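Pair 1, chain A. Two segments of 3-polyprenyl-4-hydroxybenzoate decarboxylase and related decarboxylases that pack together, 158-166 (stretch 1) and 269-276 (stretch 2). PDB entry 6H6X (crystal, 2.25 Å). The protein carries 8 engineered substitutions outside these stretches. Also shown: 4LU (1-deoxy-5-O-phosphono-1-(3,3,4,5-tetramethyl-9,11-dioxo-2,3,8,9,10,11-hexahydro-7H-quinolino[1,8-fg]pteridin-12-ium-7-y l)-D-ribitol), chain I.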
# COMPACT_ATOMS: atom_id res chain seq x y z
N PRO A 158 -15.08 27.72 30.69
CA PRO A 158 -13.78 28.35 31.03
C PRO A 158 -12.84 27.50 31.90
O PRO A 158 -11.62 27.55 31.72
CB PRO A 158 -14.19 29.66 31.76
CG PRO A 158 -15.67 29.60 31.98
CD PRO A 158 -16.23 28.59 31.02
N ASP A 159 -13.42 26.71 32.80
CA ASP A 159 -12.69 25.92 33.78
C ASP A 159 -13.30 24.52 33.91
O ASP A 159 -13.23 23.90 34.98
CB ASP A 159 -12.74 26.65 35.14
CG ASP A 159 -14.15 26.66 35.79
OD1 ASP A 159 -15.18 26.52 35.08
OD2 ASP A 159 -14.21 26.81 37.03
N ARG A 160 -13.88 24.02 32.83
CA ARG A 160 -14.55 22.73 32.87
C ARG A 160 -14.17 21.88 31.64
O ARG A 160 -14.09 22.41 30.54
CB ARG A 160 -16.04 22.99 32.90
CG ARG A 160 -16.83 21.94 33.63
CD ARG A 160 -18.26 22.44 33.81
NE ARG A 160 -19.12 21.48 34.48
CZ ARG A 160 -19.19 21.31 35.81
NH1 ARG A 160 -18.44 22.04 36.65
NH2 ARG A 160 -20.03 20.40 36.31
N LEU A 161 -13.98 20.58 31.85
CA LEU A 161 -13.68 19.66 30.76
C LEU A 161 -14.49 18.40 30.90
O LEU A 161 -14.62 17.90 32.00
CB LEU A 161 -12.21 19.23 30.81
CG LEU A 161 -11.18 20.33 30.72
CD1 LEU A 161 -9.83 19.70 31.04
CD2 LEU A 161 -11.17 20.95 29.36
N GLY A 162 -14.99 17.87 29.79
CA GLY A 162 -15.60 16.53 29.75
C GLY A 162 -14.54 15.51 29.36
O GLY A 162 -13.68 15.77 28.54
N ILE A 163 -14.61 14.34 29.93
CA ILE A 163 -13.55 13.37 29.77
C ILE A 163 -14.16 12.00 29.48
O ILE A 163 -15.06 11.57 30.14
CB ILE A 163 -12.62 13.35 31.01
CG1 ILE A 163 -11.46 12.38 30.78
CG2 ILE A 163 -13.39 12.96 32.27
CD1 ILE A 163 -10.51 12.26 31.96
N LEU A 164 -13.67 11.36 28.43
CA LEU A 164 -13.94 9.96 28.16
C LEU A 164 -12.96 9.13 28.95
O LEU A 164 -11.75 9.25 28.74
CB LEU A 164 -13.82 9.68 26.66
CG LEU A 164 -13.78 8.19 26.32
CD1 LEU A 164 -15.10 7.54 26.67
CD2 LEU A 164 -13.45 7.96 24.85
N ILE A 165 -13.44 8.31 29.88
CA ILE A 165 -12.61 7.36 30.61
C ILE A 165 -13.07 5.93 30.29
O ILE A 165 -14.13 5.50 30.75
CB ILE A 165 -12.64 7.61 32.14
CG1 ILE A 165 -12.49 9.10 32.48
CG2 ILE A 165 -11.56 6.82 32.87
CD1 ILE A 165 -12.52 9.37 33.97
N LEU A 166 -12.27 5.19 29.55
CA LEU A 166 -12.54 3.76 29.30
C LEU A 166 -12.28 2.96 30.59
O LEU A 166 -11.55 3.43 31.47
CB LEU A 166 -11.69 3.24 28.14
CG LEU A 166 -11.92 3.98 26.81
CD1 LEU A 166 -10.88 3.58 25.75
CD2 LEU A 166 -13.35 3.78 26.31
N PRO A 269 -23.47 10.77 28.43
CA PRO A 269 -23.13 11.39 29.73
C PRO A 269 -21.86 10.79 30.38
O PRO A 269 -21.77 9.56 30.57
CB PRO A 269 -24.38 11.09 30.60
CG PRO A 269 -25.45 10.65 29.66
CD PRO A 269 -24.75 10.03 28.49
N ARG A 270 -20.91 11.65 30.73
CA ARG A 270 -19.56 11.23 31.15
C ARG A 270 -18.98 12.12 32.23
O ARG A 270 -19.53 13.20 32.50
CB ARG A 270 -18.63 11.23 29.91
CG ARG A 270 -18.86 10.00 29.04
CD ARG A 270 -18.04 9.94 27.79
NE ARG A 270 -18.50 8.83 26.97
CZ ARG A 270 -18.93 8.90 25.71
NH1 ARG A 270 -18.98 10.05 25.03
NH2 ARG A 270 -19.32 7.79 25.11
N PRO A 271 -17.86 11.70 32.85
CA PRO A 271 -17.35 12.52 33.95
C PRO A 271 -16.89 13.88 33.51
O PRO A 271 -16.76 14.16 32.32
CB PRO A 271 -16.21 11.70 34.50
CG PRO A 271 -16.67 10.31 34.29
CD PRO A 271 -17.33 10.33 32.93
N VAL A 272 -16.65 14.71 34.51
CA VAL A 272 -16.32 16.11 34.31
C VAL A 272 -15.11 16.47 35.19
O VAL A 272 -15.03 16.06 36.31
CB VAL A 272 -17.52 17.01 34.68
CG1 VAL A 272 -17.18 18.48 34.57
CG2 VAL A 272 -18.70 16.69 33.77
N VAL A 273 -14.19 17.25 34.65
CA VAL A 273 -13.06 17.75 35.36
C VAL A 273 -13.30 19.22 35.57
O VAL A 273 -13.57 19.93 34.61
CB VAL A 273 -11.75 17.62 34.50
CG1 VAL A 273 -10.57 18.32 35.18
CG2 VAL A 273 -11.41 16.16 34.25
N GLU A 274 -13.21 19.66 36.82
CA GLU A 274 -13.12 21.09 37.17
C GLU A 274 -11.65 21.44 37.29
O GLU A 274 -10.91 20.79 38.03
CB GLU A 274 -13.84 21.36 38.50
CG GLU A 274 -13.65 22.77 39.09
CD GLU A 274 -14.56 23.07 40.30
OE1 GLU A 274 -14.04 23.45 41.38
OE2 GLU A 274 -15.80 22.94 40.18
N VAL A 275 -11.23 22.51 36.63
CA VAL A 275 -9.83 22.90 36.66
C VAL A 275 -9.61 23.97 37.73
O VAL A 275 -10.36 24.96 37.80
CB VAL A 275 -9.22 23.21 35.25
CG1 VAL A 275 -10.21 23.02 34.13
CG2 VAL A 275 -8.49 24.54 35.14
N THR A 276 -8.60 23.72 38.58
CA THR A 276 -8.26 24.58 39.71
C THR A 276 -6.98 25.39 39.51
O THR A 276 -6.71 26.29 40.29
CB THR A 276 -8.15 23.75 40.99
OG1 THR A 276 -7.14 22.75 40.85
CG2 THR A 276 -9.50 23.06 41.28
C9 4LU I . -4.58 7.40 23.65
C8 4LU I . -3.96 8.33 22.76
C7 4LU I . -4.65 9.38 22.16
C10 4LU I . -7.88 6.83 25.37
C6 4LU I . -6.17 9.39 22.28
N3 4LU I . -10.13 7.69 26.79
C2 4LU I . -9.43 6.58 27.20
C13 4LU I . -6.80 11.40 20.56
C5 4LU I . -7.12 10.48 21.72
C1 4LU I . -9.00 9.22 22.69
O2 4LU I . -9.82 5.95 28.23
N1 4LU I . -8.33 6.17 26.51
C4 4LU I . -9.77 8.42 25.69
O4 4LU I . -10.42 9.44 25.36
C4A 4LU I . -8.56 7.98 24.90
N5 4LU I . -8.09 8.70 23.75
C3 4LU I . -8.56 10.33 22.06
C12 4LU I . -6.91 11.57 22.82
C5A 4LU I . -6.74 8.53 23.33
C7M 4LU I . -3.94 10.34 21.21
C8M 4LU I . -2.48 8.12 22.57
C9A 4LU I . -5.96 7.42 23.94
N10 4LU I . -6.70 6.42 24.69
C1' 4LU I . -6.06 5.20 25.18
C2' 4LU I . -5.37 5.26 26.56
O2' 4LU I . -4.57 6.44 26.75
C3' 4LU I . -4.43 4.07 26.65
O3' 4LU I . -5.14 2.88 26.29
C4' 4LU I . -3.78 3.95 28.04
O4' 4LU I . -2.57 3.14 28.06
C5' 4LU I . -4.68 3.41 29.14
O5' 4LU I . -3.77 3.44 30.26
P 4LU I . -4.01 2.59 31.62
O2P 4LU I . -2.95 3.06 32.63
O3P 4LU I . -5.43 2.98 32.12
O1P 4LU I . -3.80 1.13 31.19

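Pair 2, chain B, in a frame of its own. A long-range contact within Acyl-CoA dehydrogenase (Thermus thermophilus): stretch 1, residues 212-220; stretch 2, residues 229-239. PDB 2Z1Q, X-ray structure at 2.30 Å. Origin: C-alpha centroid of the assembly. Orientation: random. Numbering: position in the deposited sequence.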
# COMPACT_ATOMS: atom_id res chain seq x y z
N PRO B 212 21.84 -30.66 21.31
CA PRO B 212 20.67 -31.49 21.59
C PRO B 212 19.55 -30.71 22.28
O PRO B 212 19.81 -29.89 23.16
CB PRO B 212 21.23 -32.59 22.50
CG PRO B 212 22.66 -32.70 22.06
CD PRO B 212 23.06 -31.26 21.88
N GLY B 213 18.31 -30.97 21.88
CA GLY B 213 17.18 -30.27 22.48
C GLY B 213 16.72 -29.07 21.68
O GLY B 213 15.65 -28.51 21.93
N LEU B 214 17.53 -28.66 20.72
CA LEU B 214 17.20 -27.53 19.86
C LEU B 214 16.63 -28.05 18.55
O LEU B 214 17.29 -28.80 17.85
CB LEU B 214 18.44 -26.70 19.57
CG LEU B 214 18.16 -25.43 18.76
CD1 LEU B 214 17.72 -24.31 19.68
CD2 LEU B 214 19.42 -25.04 18.01
N SER B 215 15.41 -27.64 18.23
CA SER B 215 14.76 -28.09 16.99
C SER B 215 14.14 -26.90 16.26
O SER B 215 14.06 -25.81 16.80
CB SER B 215 13.68 -29.12 17.31
OG SER B 215 12.72 -28.58 18.20
N PHE B 216 13.67 -27.12 15.03
CA PHE B 216 13.10 -26.03 14.26
C PHE B 216 11.77 -26.39 13.60
O PHE B 216 11.60 -27.50 13.11
CB PHE B 216 14.08 -25.60 13.17
CG PHE B 216 15.52 -25.64 13.61
CD1 PHE B 216 16.26 -26.81 13.51
CD2 PHE B 216 16.13 -24.51 14.13
CE1 PHE B 216 17.59 -26.86 13.93
CE2 PHE B 216 17.45 -24.54 14.55
CZ PHE B 216 18.19 -25.72 14.45
N GLY B 217 10.82 -25.46 13.59
CA GLY B 217 9.55 -25.74 12.95
C GLY B 217 9.73 -25.60 11.44
O GLY B 217 10.79 -25.16 11.00
N PRO B 218 8.73 -25.98 10.63
CA PRO B 218 8.83 -25.89 9.17
C PRO B 218 8.97 -24.45 8.71
O PRO B 218 8.73 -23.51 9.48
CB PRO B 218 7.52 -26.52 8.70
CG PRO B 218 6.58 -26.16 9.79
CD PRO B 218 7.38 -26.40 11.04
N GLU B 219 9.38 -24.28 7.46
CA GLU B 219 9.56 -22.95 6.89
C GLU B 219 8.25 -22.16 6.99
O GLU B 219 7.19 -22.64 6.60
CB GLU B 219 10.02 -23.08 5.43
CG GLU B 219 11.54 -23.33 5.25
CD GLU B 219 12.39 -22.25 5.88
OE1 GLU B 219 11.96 -21.07 5.86
OE2 GLU B 219 13.49 -22.55 6.39
N GLU B 220 8.32 -20.95 7.54
CA GLU B 220 7.10 -20.14 7.64
C GLU B 220 6.67 -19.79 6.23
O GLU B 220 7.51 -19.58 5.35
CB GLU B 220 7.37 -18.85 8.42
CG GLU B 220 7.61 -19.02 9.91
CD GLU B 220 6.35 -19.40 10.67
OE1 GLU B 220 5.27 -19.43 10.04
OE2 GLU B 220 6.44 -19.67 11.88
N SER B 229 14.96 -17.72 4.69
CA SER B 229 14.58 -18.82 5.58
C SER B 229 14.09 -18.22 6.87
O SER B 229 14.79 -17.40 7.49
CB SER B 229 15.75 -19.74 5.91
OG SER B 229 15.48 -20.47 7.11
N THR B 230 12.89 -18.64 7.29
CA THR B 230 12.32 -18.17 8.54
C THR B 230 11.60 -19.35 9.20
O THR B 230 10.65 -19.92 8.65
CB THR B 230 11.31 -17.02 8.31
OG1 THR B 230 11.74 -16.21 7.21
CG2 THR B 230 11.24 -16.15 9.55
N ARG B 231 12.07 -19.74 10.37
CA ARG B 231 11.48 -20.87 11.08
C ARG B 231 11.35 -20.54 12.54
O ARG B 231 11.92 -19.58 13.05
CB ARG B 231 12.36 -22.12 10.94
CG ARG B 231 12.39 -22.78 9.56
CD ARG B 231 13.61 -23.71 9.44
NE ARG B 231 13.62 -24.48 8.20
CZ ARG B 231 13.13 -25.71 8.08
NH1 ARG B 231 12.56 -26.32 9.12
NH2 ARG B 231 13.20 -26.34 6.91
N GLN B 232 10.58 -21.36 13.23
CA GLN B 232 10.38 -21.19 14.66
C GLN B 232 11.48 -22.04 15.30
O GLN B 232 11.75 -23.15 14.84
CB GLN B 232 9.01 -21.72 15.04
CG GLN B 232 8.59 -21.41 16.43
CD GLN B 232 7.23 -21.98 16.73
OE1 GLN B 232 7.06 -23.19 16.77
NE2 GLN B 232 6.26 -21.11 16.94
N VAL B 233 12.14 -21.50 16.32
CA VAL B 233 13.19 -22.25 16.99
C VAL B 233 12.68 -22.69 18.36
O VAL B 233 12.28 -21.85 19.17
CB VAL B 233 14.49 -21.41 17.16
CG1 VAL B 233 15.53 -22.20 17.95
CG2 VAL B 233 15.05 -21.05 15.79
N ILE B 234 12.69 -23.99 18.61
CA ILE B 234 12.22 -24.53 19.88
C ILE B 234 13.38 -24.98 20.77
O ILE B 234 14.35 -25.54 20.28
CB ILE B 234 11.28 -25.74 19.63
CG1 ILE B 234 10.02 -25.28 18.89
CG2 ILE B 234 10.93 -26.42 20.96
CD1 ILE B 234 9.13 -26.42 18.41
N LEU B 235 13.28 -24.73 22.07
CA LEU B 235 14.33 -25.16 22.99
C LEU B 235 13.77 -26.04 24.09
O LEU B 235 13.04 -25.57 24.96
CB LEU B 235 15.03 -23.97 23.64
CG LEU B 235 15.82 -23.02 22.76
CD1 LEU B 235 14.91 -21.96 22.16
CD2 LEU B 235 16.89 -22.37 23.62
N GLU B 236 14.11 -27.32 24.03
CA GLU B 236 13.65 -28.29 25.02
C GLU B 236 14.87 -28.79 25.78
O GLU B 236 15.63 -29.61 25.28
CB GLU B 236 12.95 -29.47 24.34
CG GLU B 236 11.71 -29.08 23.53
CD GLU B 236 11.13 -30.23 22.73
OE1 GLU B 236 10.23 -29.98 21.91
OE2 GLU B 236 11.56 -31.39 22.93
N ASP B 237 15.07 -28.27 26.99
CA ASP B 237 16.21 -28.64 27.83
C ASP B 237 17.53 -28.53 27.07
O ASP B 237 18.23 -29.53 26.88
CB ASP B 237 16.04 -30.07 28.38
CG ASP B 237 14.85 -30.20 29.32
OD1 ASP B 237 14.68 -29.32 30.19
OD2 ASP B 237 14.10 -31.19 29.20
N VAL B 238 17.88 -27.32 26.63
CA VAL B 238 19.12 -27.10 25.90
C VAL B 238 20.29 -26.78 26.84
O VAL B 238 20.22 -25.82 27.62
CB VAL B 238 18.98 -25.95 24.86
CG1 VAL B 238 20.33 -25.61 24.26
CG2 VAL B 238 18.02 -26.36 23.75
N LYS B 239 21.34 -27.58 26.76
CA LYS B 239 22.54 -27.41 27.58
C LYS B 239 23.47 -26.39 26.93
O LYS B 239 23.91 -26.57 25.80
CB LYS B 239 23.29 -28.74 27.73
CG LYS B 239 22.53 -29.81 28.50
CD LYS B 239 22.66 -29.62 30.01
CE LYS B 239 24.06 -29.95 30.49
NZ LYS B 239 24.43 -31.36 30.16
O HOH W 1 8.19 -22.79 12.16
O HOH W 2 14.94 -24.26 4.89

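The two pairs differ most sharply where Ile163(A) falls on Gly217(B). In pair 1 this position carries a branched side chain that packs: Ile163(A) CG2 lies 3.8 Å from Pro271(A) CB and 4.3 Å from Val273(A) CG2. In pair 2 there is no side chain here, and the contact beyond it turns polar. Glu219(B), which has no counterpart in pair 1, reaches the other stretch: its OE1 accepts a hydrogen bond from Thr230(B) N at 3.0 Å, while its OE2 accepts one from Ser229(B) OG at 3.0 Å and forms a salt bridge with Arg231(B) NE at 2.6 Å, whose hydrogen bond is weak because its angle is poor.

Beneath this difference lies one backbone plan, two antiparallel strands that superpose with an RMSD of 0.9 Å over 14 residues. The angles between strand directions are 153° in pair 1 and 157° in pair 2. The central rung is a reciprocal pair of hydrogen bonds: Leu161(A) N to Val273(A) O at 2.9 Å and Val273(A) N to Leu161(A) O at 2.8 Å, matched by Ser215(B) N to Ile234(B) O at 3.1 Å and Ile234(B) N to Ser215(B) O at 2.9 Å. The flanking bonds match too. Val275(A) N donates to Asp159(A) O at 2.9 Å, as Glu236(B) N does to Gly213(B) O at 2.9 Å; Ile163(A) N donates to Pro271(A) O at 3.2 Å, as Gly217(B) N does to Gln232(B) O at 2.8 Å. Because these bonds use main-chain atoms, the register tolerates very different side chains.

On the face shared by Arg160(A), Val272(A) and Glu274(A), the long arginine lays one face of its guanidinium against Val272(A), NE to CG1 3.6 Å. Its NH1 stays 4.5 Å from Glu274(A) OE2, too far for a salt bridge. The matching positions in pair 2 are apolar: Leu214(B) CD1 touches Val233(B) CG1 at 3.5 Å and Leu235(B) CG at 3.8 Å. The valine is thus kept while its neighbours change from charged to greasy. Gly162(A), matching Phe216(B), adds no side chain here, whereas the phenylalanine ring meets Val233(B) CG2 at its edge, 4.0 Å from CD2.

On the other face, Leu161(A) CB meets Val273(A) CB at 4.1 Å. Pair 2 puts the small Ser215(B) opposite Ile234(B), with OG 3.5 Å from the isoleucine CB.

Only at Gly213(B), at the end of the ladder, do the backbone angles themselves call for glycine. Gly213(B), matching Asp159(A), has phi/psi of 96/-13, and an ideal CB would lie 2.4 Å from Glu236(B) O.

The matched arginines diverge in use: Arg270(A) NE approaches Leu164(A) CD1 at 3.6 Å, whereas Arg231(B) NH1 gives a weak hydrogen bond to Gly217(B) O at 2.8 Å. The rule to draw is that the main chain fixes the ladder, while side chains settle how each face and the strand's end are filled.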